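Local coordinates for protein BlEst2 (PDB 6WPX) that is a lipase-type esterase that probably hydrolyses ester bonds and is captured here in its propeptide form, where the C-terminal domain is autoinhibitory, at residues L129-A134 / D189-H194. Residues are numbered along the deposited sequence; the frame is centred on the assembly and turned at random.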
loop_
_atom_site.group_PDB
_atom_site.type_symbol
_atom_site.label_atom_id
_atom_site.label_comp_id
_atom_site.label_asym_id
_atom_site.label_seq_id
_atom_site.Cartn_x
_atom_site.Cartn_y
_atom_site.Cartn_z
ATOM N N LEU A 129 13.523 -13.558 -10.586
ATOM C CA LEU A 129 13.314 -14.885 -11.172
ATOM C C LEU A 129 12.787 -14.893 -12.591
ATOM O O LEU A 129 13.298 -15.637 -13.421
ATOM C CB LEU A 129 12.394 -15.702 -10.266
ATOM C CG LEU A 129 13.107 -16.529 -9.196
ATOM C CD1 LEU A 129 13.748 -15.672 -8.160
ATOM C CD2 LEU A 129 12.147 -17.415 -8.512
ATOM N N ILE A 130 11.740 -14.101 -12.856
ATOM C CA ILE A 130 11.079 -14.106 -14.151
ATOM C C ILE A 130 11.771 -13.211 -15.191
ATOM O O ILE A 130 12.081 -13.681 -16.276
ATOM C CB ILE A 130 9.574 -13.769 -13.944
ATOM C CG1 ILE A 130 8.875 -14.947 -13.190
ATOM C CG2 ILE A 130 8.880 -13.417 -15.287
ATOM C CD1 ILE A 130 7.552 -14.667 -12.525
ATOM N N HIS A 131 12.001 -11.946 -14.875
ATOM C CA HIS A 131 12.572 -10.990 -15.820
ATOM C C HIS A 131 14.112 -10.950 -15.808
ATOM O O HIS A 131 14.709 -10.399 -16.732
ATOM C CB HIS A 131 11.951 -9.603 -15.599
ATOM C CG HIS A 131 10.453 -9.620 -15.682
ATOM N ND1 HIS A 131 9.797 -9.929 -16.862
ATOM C CD2 HIS A 131 9.531 -9.393 -14.721
ATOM C CE1 HIS A 131 8.506 -9.842 -16.595
ATOM N NE2 HIS A 131 8.295 -9.524 -15.321
ATOM N N HIS A 132 14.761 -11.563 -14.801
ATOM C CA HIS A 132 16.233 -11.568 -14.749
ATOM C C HIS A 132 16.783 -12.964 -14.621
ATOM O O HIS A 132 17.914 -13.153 -14.177
ATOM C CB HIS A 132 16.760 -10.612 -13.664
ATOM C CG HIS A 132 16.378 -9.201 -13.936
ATOM N ND1 HIS A 132 15.197 -8.673 -13.447
ATOM C CD2 HIS A 132 16.978 -8.282 -14.721
ATOM C CE1 HIS A 132 15.135 -7.442 -13.930
ATOM N NE2 HIS A 132 16.195 -7.160 -14.681
ATOM N N ASN A 133 15.955 -13.955 -14.987
ATOM C CA ASN A 133 16.282 -15.391 -15.069
ATOM C C ASN A 133 16.944 -16.007 -13.818
ATOM O O ASN A 133 17.716 -16.964 -13.945
ATOM C CB ASN A 133 17.154 -15.640 -16.317
ATOM C CG ASN A 133 16.567 -15.041 -17.563
ATOM O OD1 ASN A 133 15.458 -15.383 -17.974
ATOM N ND2 ASN A 133 17.260 -14.079 -18.142
ATOM N N ALA A 134 16.631 -15.473 -12.613
ATOM C CA ALA A 134 17.173 -16.031 -11.363
ATOM C C ALA A 134 16.516 -17.360 -10.962
ATOM O O ALA A 134 16.966 -17.987 -9.998
ATOM C CB ALA A 134 17.059 -15.027 -10.227
ATOM N N ASP A 189 0.506 -7.946 -15.671
ATOM C CA ASP A 189 0.258 -8.298 -17.065
ATOM C C ASP A 189 1.507 -8.853 -17.794
ATOM O O ASP A 189 1.383 -9.805 -18.558
ATOM C CB ASP A 189 -0.340 -7.108 -17.818
ATOM C CG ASP A 189 -0.678 -7.434 -19.266
ATOM O OD1 ASP A 189 -1.736 -8.053 -19.502
ATOM O OD2 ASP A 189 0.150 -7.127 -20.152
ATOM N N GLN A 190 2.691 -8.257 -17.546
ATOM C CA GLN A 190 3.991 -8.623 -18.134
ATOM C C GLN A 190 4.658 -9.815 -17.459
ATOM O O GLN A 190 5.649 -10.335 -17.970
ATOM C CB GLN A 190 4.963 -7.441 -17.990
ATOM C CG GLN A 190 4.596 -6.157 -18.746
ATOM C CD GLN A 190 5.749 -5.190 -18.662
ATOM O OE1 GLN A 190 6.190 -4.797 -17.570
ATOM N NE2 GLN A 190 6.315 -4.845 -19.812
ATOM N N THR A 191 4.177 -10.199 -16.277
ATOM C CA THR A 191 4.803 -11.236 -15.469
ATOM C C THR A 191 4.039 -12.563 -15.425
ATOM O O THR A 191 4.644 -13.625 -15.561
ATOM C CB THR A 191 5.036 -10.655 -14.047
ATOM O OG1 THR A 191 5.780 -9.442 -14.162
ATOM C CG2 THR A 191 5.769 -11.608 -13.101
ATOM N N ASP A 192 2.732 -12.501 -15.186
ATOM C CA ASP A 192 1.899 -13.664 -14.908
ATOM C C ASP A 192 1.780 -14.685 -16.044
ATOM O O ASP A 192 1.571 -15.859 -15.743
ATOM C CB ASP A 192 0.522 -13.225 -14.393
ATOM C CG ASP A 192 0.600 -12.541 -13.025
ATOM O OD1 ASP A 192 1.659 -12.661 -12.354
ATOM O OD2 ASP A 192 -0.378 -11.874 -12.643
ATOM N N ASN A 193 1.996 -14.279 -17.304
ATOM C CA ASN A 193 1.951 -15.180 -18.448
ATOM C C ASN A 193 3.312 -15.297 -19.152
ATOM O O ASN A 193 3.385 -15.813 -20.272
ATOM C CB ASN A 193 0.835 -14.762 -19.423
ATOM C CG ASN A 193 -0.542 -15.072 -18.896
ATOM O OD1 ASN A 193 -0.880 -16.227 -18.582
ATOM N ND2 ASN A 193 -1.358 -14.040 -18.768
ATOM N N HIS A 194 4.386 -14.820 -18.492
ATOM C CA HIS A 194 5.756 -14.932 -18.985
ATOM C C HIS A 194 6.136 -16.424 -18.843
ATOM O O HIS A 194 5.821 -17.018 -17.803
ATOM C CB HIS A 194 6.706 -14.079 -18.123
ATOM C CG HIS A 194 8.101 -13.945 -18.673
ATOM N ND1 HIS A 194 9.013 -15.000 -18.628
ATOM C CD2 HIS A 194 8.705 -12.876 -19.244
ATOM C CE1 HIS A 194 10.116 -14.550 -19.203
ATOM N NE2 HIS A 194 9.988 -13.274 -19.572
#
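Two histidine rings share the CG2 methyl of Ile-130, which lies against a face of each. The contact joins the last part of helix 121-131 to the last part of helix 181-191, in the alpha/beta-hydrolase domain. Over the His-131 ring the methyl sits above the centre. On the His-194 ring it is offset toward the rim, a CH-pi contact with CG2 3.8 Å from the ring centroid. The edge of the His-131 ring is turned to the other segment and meets Gln-190 O and Thr-191 OG1 near its plane. The two ring planes stand at 85°, with centroids 5.3 Å apart.

A type I beta turn from Thr-191 to His-194, with His-194 N bonded to Thr-191 O, brings His-194 toward Ile-130. With CG anti to the backbone N (chi1 -171°), the His-194 ring lies against Ile-130 CG2. Its ND1 accepts a hydrogen bond from Asn-196 N.

His-131 NE2 donates a nearly straight hydrogen bond of 2.8 Å to Thr-191 OG1, at 171°. That hydroxyl also bonds to Phe-187 O, one turn back in its own helix. An alanine in place of His-131 would probably leave Thr-191 OG1 without its imidazole donor and uncover one side of the Ile-130 methyl. Beside this bond the Ile-130 and Thr-191 side chains cross at about a right angle, with Ile-130 CD1 3.6 Å from Thr-191 CG2.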